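Local coordinates for protein exopolyphosphatase (PDB 1T6C) that probably hydrolyses phosphoanhydride bonds as a Ppx/GppA family phosphatase, releasing phosphate from polyphosphate or guanosine pentaphosphate, and binds a calcium ion, at residues I19-V24 / T90-R95; G56-D61 / A96-E101. All coordinates share one frame; numbering follows the deposited sequence. Where two conformers were deposited one is given.

Both contacts lie on the same side of the chain's centre, in the domain built on the mixed sheet 35-45, 23-32, 12-19, 84-89, 114-116, with their centres about 11 Å apart. Along the chain their segments alternate: 19-24, 56-61, 90-95, 96-101. The last two are continuous, so the short helix 91-94 of interaction 1 leads through a turn into helix 99-109 of interaction 2, and the two contacts touch where I93 O packs 3.4 Å from A99 CB. Together they tie segment 90-101 to both the first beta hairpin (interaction 1, with the T90 side chain about 9 Å from the calcium ion) and the start of helix 60-79 (interaction 2, farther from the chain's centre).

Interaction 1. Residues I19-V24 / T90-R95; sequences IGSYSV and TEAIRR
Backbone pairing joins I19 and T90: T90 N donates to I19 O over 3.1 Å. I19 is also paired through its backbone with V88, so this bond continues the parallel pairing of strands 12-19 and 84-89 to the residue at the N-cap position of helix 91-94. On the other segment, a backbone bond from G20 N to S23 O closes the turn that faces the helix.

The remaining contacts are van der Waals. The T90 side chain lies beside the I19-G20 peptide: CG2, anti to its own carbonyl carbon (chi1 65° for OG1), comes to 3.6 Å from I19 O, while OG1 sits 3.8 Å from G20 CA. From the first turn of the helix, I93 sends CD1 to 3.7 Å from G20 O and 4.0 Å from S21 N, and its CG1 meets I19 CG2 at 4.4 Å. Further along, the CB atoms of S21 and A92 meet at 4.2 Å. I19 and I93 are buried, and both also pack on L48.

The side chain of T90 is about 9 Å from the bound calcium ion. The turn joining strands 12-19 and 23-32 corresponds in position to the phosphate-binding hairpin of the actin-like (ASKHA) fold, and a similar role here is probable.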
ATOM      1  N   ILE A  19       6.885   4.242  -8.704  1.00 12.49           N
ATOM      2  CA  ILE A  19       6.236   5.242  -9.526  1.00 13.54           C
ATOM      3  C   ILE A  19       4.765   4.874  -9.560  1.00 14.35           C
ATOM      4  O   ILE A  19       4.389   3.847 -10.116  1.00 14.93           O
ATOM      5  CB  ILE A  19       6.835   5.213 -10.955  1.00 14.10           C
ATOM      6  CG1 ILE A  19       8.331   5.551 -10.936  1.00 16.23           C
ATOM      7  CG2 ILE A  19       6.030   6.129 -11.885  1.00 15.71           C
ATOM      8  CD1 ILE A  19       8.987   5.401 -12.275  1.00 19.12           C
ATOM      9  N   GLY A  20       3.933   5.730  -8.991  1.00 15.36           N
ATOM     10  CA  GLY A  20       2.497   5.567  -9.051  1.00 16.26           C
ATOM     11  C   GLY A  20       1.839   6.682  -9.831  1.00 15.97           C
ATOM     12  O   GLY A  20       2.515   7.521 -10.395  1.00 16.44           O
ATOM     13  N   SER A  21       0.509   6.676  -9.824  1.00 18.07           N
ATOM     14  CA  SER A  21      -0.274   7.681 -10.550  1.00 19.18           C
ATOM     15  C   SER A  21      -0.243   9.041  -9.855  1.00 19.47           C
ATOM     16  O   SER A  21      -0.592  10.046 -10.481  1.00 19.91           O
ATOM     17  CB  SER A  21      -1.718   7.209 -10.792  0.66 19.93           C
ATOM     18  OG  SER A  21      -2.336   6.827  -9.595  0.66 20.97           O
ATOM     19  N   TYR A  22       0.170   9.084  -8.588  1.00 19.63           N
ATOM     20  CA  TYR A  22       0.199  10.333  -7.820  1.00 20.24           C
ATOM     21  C   TYR A  22       1.606  10.760  -7.437  1.00 18.91           C
ATOM     22  O   TYR A  22       2.005  11.884  -7.656  1.00 18.76           O
ATOM     23  CB  TYR A  22      -0.656  10.154  -6.571  1.00 21.10           C
ATOM     24  CG  TYR A  22      -0.914  11.419  -5.783  1.00 26.54           C
ATOM     25  CD1 TYR A  22      -1.612  12.480  -6.345  1.00 30.63           C
ATOM     26  CD2 TYR A  22      -0.504  11.530  -4.456  1.00 31.82           C
ATOM     27  CE1 TYR A  22      -1.871  13.626  -5.614  1.00 32.00           C
ATOM     28  CE2 TYR A  22      -0.754  12.673  -3.727  1.00 34.00           C
ATOM     29  CZ  TYR A  22      -1.434  13.714  -4.314  1.00 34.28           C
ATOM     30  OH  TYR A  22      -1.686  14.856  -3.577  1.00 38.66           O
ATOM     31  N   SER A  23       2.385   9.829  -6.899  1.00 18.51           N
ATOM     32  CA  SER A  23       3.704  10.153  -6.371  1.00 18.06           C
ATOM     33  C   SER A  23       4.776   9.215  -6.909  1.00 17.35           C
ATOM     34  O   SER A  23       4.484   8.097  -7.343  1.00 18.15           O
ATOM     35  CB  SER A  23       3.692  10.124  -4.842  0.50 18.09           C
ATOM     36  OG  SER A  23       3.492   8.816  -4.351  0.50 19.89           O
ATOM     37  N   VAL A  24       5.998   9.726  -6.886  1.00 15.38           N
ATOM     38  CA  VAL A  24       7.204   8.979  -7.183  1.00 15.19           C
ATOM     39  C   VAL A  24       8.034   8.984  -5.909  1.00 14.63           C
ATOM     40  O   VAL A  24       8.351  10.041  -5.376  1.00 14.72           O
ATOM     41  CB  VAL A  24       7.992   9.655  -8.323  1.00 16.35           C
ATOM     42  CG1 VAL A  24       9.213   8.825  -8.722  1.00 16.46           C
ATOM     43  CG2 VAL A  24       7.064   9.895  -9.539  1.00 18.61           C
ATOM     44  N   THR A  90       3.372   1.081 -11.148  1.00 17.40           N
ATOM     45  CA  THR A  90       2.083   0.417 -10.938  1.00 19.45           C
ATOM     46  C   THR A  90       1.318   0.223 -12.225  1.00 19.86           C
ATOM     47  O   THR A  90       1.549   0.949 -13.224  1.00 18.32           O
ATOM     48  CB  THR A  90       1.170   1.293 -10.048  1.00 20.41           C
ATOM     49  OG1 THR A  90       0.858   2.520 -10.738  1.00 25.63           O
ATOM     50  CG2 THR A  90       1.788   1.696  -8.812  1.00 21.62           C
ATOM     51  N   GLU A  91       0.350  -0.692 -12.168  1.00 21.97           N
ATOM     52  CA  GLU A  91      -0.483  -1.045 -13.331  1.00 24.94           C
ATOM     53  C   GLU A  91      -1.307   0.164 -13.823  1.00 25.96           C
ATOM     54  O   GLU A  91      -1.685   0.186 -14.973  1.00 28.88           O
ATOM     55  CB  GLU A  91      -1.426  -2.217 -13.008  0.50 25.51           C
ATOM     56  CG  GLU A  91      -1.830  -3.056 -14.230  0.50 26.27           C
ATOM     57  CD  GLU A  91      -3.326  -3.242 -14.355  0.50 27.89           C
ATOM     58  OE1 GLU A  91      -3.923  -3.815 -13.420  0.50 31.37           O
ATOM     59  OE2 GLU A  91      -3.900  -2.836 -15.389  0.50 27.86           O
ATOM     60  N   ALA A  92      -1.544   1.160 -12.979  1.00 26.98           N
ATOM     61  CA  ALA A  92      -2.205   2.393 -13.403  1.00 28.17           C
ATOM     62  C   ALA A  92      -1.393   3.145 -14.481  1.00 29.35           C
ATOM     63  O   ALA A  92      -1.943   3.868 -15.305  1.00 29.27           O
ATOM     64  CB  ALA A  92      -2.444   3.280 -12.213  1.00 28.87           C
ATOM     65  N   ILE A  93      -0.072   2.988 -14.456  1.00 29.05           N
ATOM     66  CA  ILE A  93       0.783   3.587 -15.472  1.00 28.63           C
ATOM     67  C   ILE A  93       0.636   2.741 -16.728  1.00 28.95           C
ATOM     68  O   ILE A  93       0.550   3.260 -17.831  1.00 26.68           O
ATOM     69  CB  ILE A  93       2.269   3.670 -14.984  1.00 28.42           C
ATOM     70  CG1 ILE A  93       2.380   4.411 -13.633  1.00 28.43           C
ATOM     71  CG2 ILE A  93       3.166   4.314 -16.043  1.00 28.86           C
ATOM     72  CD1 ILE A  93       1.759   5.812 -13.577  1.00 28.22           C
ATOM     73  N   ARG A  94       0.591   1.421 -16.554  1.00 30.29           N
ATOM     74  CA  ARG A  94       0.439   0.522 -17.693  1.00 31.24           C
ATOM     75  C   ARG A  94      -0.812   0.837 -18.510  1.00 32.28           C
ATOM     76  O   ARG A  94      -0.798   0.714 -19.727  1.00 31.14           O
ATOM     77  CB  ARG A  94       0.392  -0.948 -17.237  1.00 31.75           C
ATOM     78  CG  ARG A  94       0.537  -1.916 -18.405  1.00 31.16           C
ATOM     79  CD  ARG A  94       0.494  -3.384 -18.040  1.00 30.58           C
ATOM     80  NE  ARG A  94      -0.835  -3.791 -17.586  1.00 30.36           N
ATOM     81  CZ  ARG A  94      -1.882  -4.042 -18.380  1.00 31.88           C
ATOM     82  NH1 ARG A  94      -1.787  -3.975 -19.701  1.00 28.08           N
ATOM     83  NH2 ARG A  94      -3.046  -4.372 -17.839  1.00 33.83           N
ATOM     84  N   ARG A  95      -1.880   1.237 -17.814  1.00 33.37           N
ATOM     85  CA  ARG A  95      -3.130   1.656 -18.451  1.00 34.71           C
ATOM     86  C   ARG A  95      -2.890   2.680 -19.568  1.00 34.18           C
ATOM     87  O   ARG A  95      -3.591   2.665 -20.573  1.00 34.46           O
ATOM     88  CB  ARG A  95      -4.107   2.238 -17.404  1.00 35.44           C
ATOM     89  CG  ARG A  95      -5.273   1.341 -17.032  1.00 39.30           C
ATOM     90  CD  ARG A  95      -4.914   0.121 -16.178  1.00 43.75           C
ATOM     91  NE  ARG A  95      -6.109  -0.443 -15.530  1.00 47.69           N
ATOM     92  CZ  ARG A  95      -6.619  -0.046 -14.352  1.00 49.95           C
ATOM     93  NH1 ARG A  95      -6.045   0.924 -13.636  1.00 50.57           N
ATOM     94  NH2 ARG A  95      -7.728  -0.628 -13.887  1.00 50.64           N
TER

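Interaction 2. Residues G56-D61 / A96-E101; sequences GRLQED and AKNAEE
Two connections meet here, the one between helices 52-55 and 60-79 and the turn between helices 91-94 and 99-109, and the N98 side chain bridges them through the backbone of L58. Its OD1 accepts from L58 N at 2.8 Å, in the carbonyl plane and on a lone pair. ND2 returns a bond to L58 O at 3.1 Å, with an N-H...O angle of 165° and the acceptor close to the plane of the amide. Both polar ends of the carboxamide thus grip one residue, which fixes the rotation of the group. CG of N98 stands between its own backbone N and carbonyl carbon (chi1 56°), turned to L58 and not back to the helix it precedes. ND2 has a further partner in a water that donates to E60 OE2.

N98 occupies the N-cap position of helix 99-109 as the third residue of the type I beta turn A96-A99, but its side chain makes no capping bond; the amide serves the neighbouring connection instead. From the second position of the turn, K97 N donates to G56 O at 2.9 Å. G56 adopts positive phi, a conformation that favours glycine, as the chain leaves helix 52-55.

R57 folds over the amide, the two side chains crossing at about a right angle. Its NH1 lies 3.7 Å from N98 CB, while N98 ND2 lies over one face of the guanidinium, offset toward the rim, with the two planes inclined by 34°. Among the apolar groups, L58 CD2 lies 3.4 Å from A96 CB, tighter than usual for two carbons, and both side chains also touch V52. L58 and N98 each reach I63 on helix 60-79.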
ATOM      1  N   GLY A  56      -6.430   8.430 -22.533  1.00 34.11           N
ATOM      2  CA  GLY A  56      -5.649   7.219 -22.699  1.00 33.28           C
ATOM      3  C   GLY A  56      -4.132   7.393 -22.657  1.00 32.75           C
ATOM      4  O   GLY A  56      -3.432   6.429 -22.905  1.00 32.62           O
ATOM      5  N   ARG A  57      -3.625   8.591 -22.344  1.00 31.78           N
ATOM      6  CA  ARG A  57      -2.186   8.893 -22.411  1.00 30.76           C
ATOM      7  C   ARG A  57      -1.661   9.592 -21.154  1.00 29.41           C
ATOM      8  O   ARG A  57      -2.398  10.298 -20.460  1.00 28.62           O
ATOM      9  CB  ARG A  57      -1.883   9.791 -23.604  1.00 31.61           C
ATOM     10  CG  ARG A  57      -2.078   9.133 -24.957  1.00 34.47           C
ATOM     11  CD  ARG A  57      -1.938  10.088 -26.141  1.00 38.10           C
ATOM     12  NE  ARG A  57      -0.570  10.571 -26.338  1.00 41.29           N
ATOM     13  CZ  ARG A  57       0.442   9.836 -26.813  1.00 43.15           C
ATOM     14  NH1 ARG A  57       0.266   8.557 -27.162  1.00 44.41           N
ATOM     15  NH2 ARG A  57       1.644  10.387 -26.945  1.00 42.95           N
ATOM     16  N   LEU A  58      -0.371   9.386 -20.870  1.00 27.28           N
ATOM     17  CA  LEU A  58       0.359  10.191 -19.894  1.00 25.71           C
ATOM     18  C   LEU A  58       0.601  11.537 -20.511  1.00 24.96           C
ATOM     19  O   LEU A  58       0.982  11.626 -21.668  1.00 23.95           O
ATOM     20  CB  LEU A  58       1.727   9.577 -19.569  1.00 25.06           C
ATOM     21  CG  LEU A  58       1.745   8.128 -19.069  1.00 23.78           C
ATOM     22  CD1 LEU A  58       3.185   7.693 -18.822  1.00 22.78           C
ATOM     23  CD2 LEU A  58       0.913   7.920 -17.856  1.00 23.38           C
ATOM     24  N   GLN A  59       0.376  12.589 -19.744  1.00 24.89           N
ATOM     25  CA  GLN A  59       0.576  13.931 -20.250  1.00 25.16           C
ATOM     26  C   GLN A  59       2.040  14.303 -20.229  1.00 24.81           C
ATOM     27  O   GLN A  59       2.790  13.942 -19.308  1.00 23.04           O
ATOM     28  CB  GLN A  59      -0.254  14.936 -19.446  1.00 25.61           C
ATOM     29  CG  GLN A  59      -1.765  14.696 -19.520  1.00 29.25           C
ATOM     30  CD  GLN A  59      -2.284  14.613 -20.956  1.00 33.43           C
ATOM     31  OE1 GLN A  59      -2.606  13.512 -21.453  1.00 37.01           O
ATOM     32  NE2 GLN A  59      -2.339  15.764 -21.639  1.00 34.85           N
ATOM     33  N   GLU A  60       2.459  15.040 -21.241  1.00 24.22           N
ATOM     34  CA  GLU A  60       3.871  15.340 -21.416  1.00 25.06           C
ATOM     35  C   GLU A  60       4.467  16.103 -20.256  1.00 24.20           C
ATOM     36  O   GLU A  60       5.591  15.828 -19.881  1.00 23.87           O
ATOM     37  CB  GLU A  60       4.111  16.114 -22.714  1.00 25.55           C
ATOM     38  CG  GLU A  60       3.896  15.279 -23.974  1.00 27.45           C
ATOM     39  CD  GLU A  60       4.816  14.070 -24.064  1.00 28.67           C
ATOM     40  OE1 GLU A  60       5.905  14.075 -23.464  1.00 30.85           O
ATOM     41  OE2 GLU A  60       4.457  13.113 -24.758  1.00 30.63           O
ATOM     42  N   ASP A  61       3.732  17.059 -19.685  1.00 24.27           N
ATOM     43  CA  ASP A  61       4.290  17.845 -18.585  1.00 24.32           C
ATOM     44  C   ASP A  61       4.502  16.986 -17.326  1.00 23.15           C
ATOM     45  O   ASP A  61       5.443  17.231 -16.564  1.00 23.31           O
ATOM     46  CB  ASP A  61       3.452  19.094 -18.298  1.00 25.20           C
ATOM     47  CG  ASP A  61       2.090  18.778 -17.758  1.00 28.24           C
ATOM     48  OD1 ASP A  61       1.418  17.889 -18.303  1.00 33.44           O
ATOM     49  OD2 ASP A  61       1.589  19.385 -16.789  1.00 33.84           O
ATOM     50  N   ALA A  96      -1.914   3.577 -19.391  1.00 33.67           N
ATOM     51  CA  ALA A  96      -1.571   4.569 -20.427  1.00 32.96           C
ATOM     52  C   ALA A  96      -0.898   3.981 -21.668  1.00 32.73           C
ATOM     53  O   ALA A  96      -0.042   3.083 -21.588  1.00 33.10           O
ATOM     54  CB  ALA A  96      -0.685   5.674 -19.840  1.00 32.92           C
ATOM     55  N   LYS A  97      -1.245   4.559 -22.811  1.00 32.03           N
ATOM     56  CA  LYS A  97      -0.872   4.069 -24.133  1.00 31.44           C
ATOM     57  C   LYS A  97       0.561   4.394 -24.535  1.00 30.22           C
ATOM     58  O   LYS A  97       1.146   3.718 -25.386  1.00 31.09           O
ATOM     59  CB  LYS A  97      -1.819   4.670 -25.177  1.00 32.27           C
ATOM     60  CG  LYS A  97      -1.965   3.851 -26.411  1.00 33.21           C
ATOM     61  CD  LYS A  97      -3.120   4.332 -27.245  1.00 35.13           C
ATOM     62  CE  LYS A  97      -4.363   3.559 -26.954  1.00 36.42           C
ATOM     63  NZ  LYS A  97      -5.458   4.085 -27.798  1.00 36.62           N
ATOM     64  N   ASN A  98       1.106   5.457 -23.946  1.00 27.88           N
ATOM     65  CA  ASN A  98       2.493   5.868 -24.183  1.00 25.96           C
ATOM     66  C   ASN A  98       3.406   5.517 -22.994  1.00 24.53           C
ATOM     67  O   ASN A  98       4.492   6.089 -22.850  1.00 23.97           O
ATOM     68  CB  ASN A  98       2.587   7.365 -24.518  1.00 25.76           C
ATOM     69  CG  ASN A  98       1.961   8.249 -23.452  1.00 22.73           C
ATOM     70  OD1 ASN A  98       1.145   7.809 -22.666  1.00 24.84           O
ATOM     71  ND2 ASN A  98       2.379   9.502 -23.410  1.00 24.70           N
ATOM     72  N   ALA A  99       2.978   4.576 -22.156  1.00 23.37           N
ATOM     73  CA  ALA A  99       3.787   4.129 -21.026  1.00 22.45           C
ATOM     74  C   ALA A  99       5.138   3.556 -21.477  1.00 21.67           C
ATOM     75  O   ALA A  99       6.162   3.820 -20.874  1.00 19.59           O
ATOM     76  CB  ALA A  99       3.036   3.127 -20.204  1.00 23.27           C
ATOM     77  N   GLU A 100       5.130   2.774 -22.546  1.00 21.93           N
ATOM     78  CA  GLU A 100       6.340   2.139 -23.041  1.00 22.30           C
ATOM     79  C   GLU A 100       7.351   3.214 -23.465  1.00 20.94           C
ATOM     80  O   GLU A 100       8.520   3.121 -23.154  1.00 20.61           O
ATOM     81  CB  GLU A 100       5.997   1.165 -24.175  1.00 23.46           C
ATOM     82  CG  GLU A 100       7.135   0.239 -24.558  1.00 29.06           C
ATOM     83  CD  GLU A 100       6.851  -0.603 -25.804  1.00 35.11           C
ATOM     84  OE1 GLU A 100       7.837  -1.101 -26.427  1.00 40.04           O
ATOM     85  OE2 GLU A 100       5.657  -0.778 -26.155  1.00 39.50           O
ATOM     86  N   GLU A 101       6.885   4.263 -24.141  1.00 20.47           N
ATOM     87  CA  GLU A 101       7.728   5.369 -24.599  1.00 20.51           C
ATOM     88  C   GLU A 101       8.299   6.200 -23.433  1.00 18.61           C
ATOM     89  O   GLU A 101       9.478   6.548 -23.434  1.00 18.47           O
ATOM     90  CB  GLU A 101       6.923   6.251 -25.565  1.00 21.68           C
ATOM     91  CG  GLU A 101       6.577   5.524 -26.866  1.00 26.09           C
ATOM     92  CD  GLU A 101       5.165   4.936 -26.925  1.00 30.95           C
ATOM     93  OE1 GLU A 101       4.674   4.260 -25.978  1.00 32.44           O
ATOM     94  OE2 GLU A 101       4.539   5.126 -27.979  1.00 38.35           O
TER
HETATM   95  O   HOH W   1       4.750  10.195 -24.766  1.00 31.76           O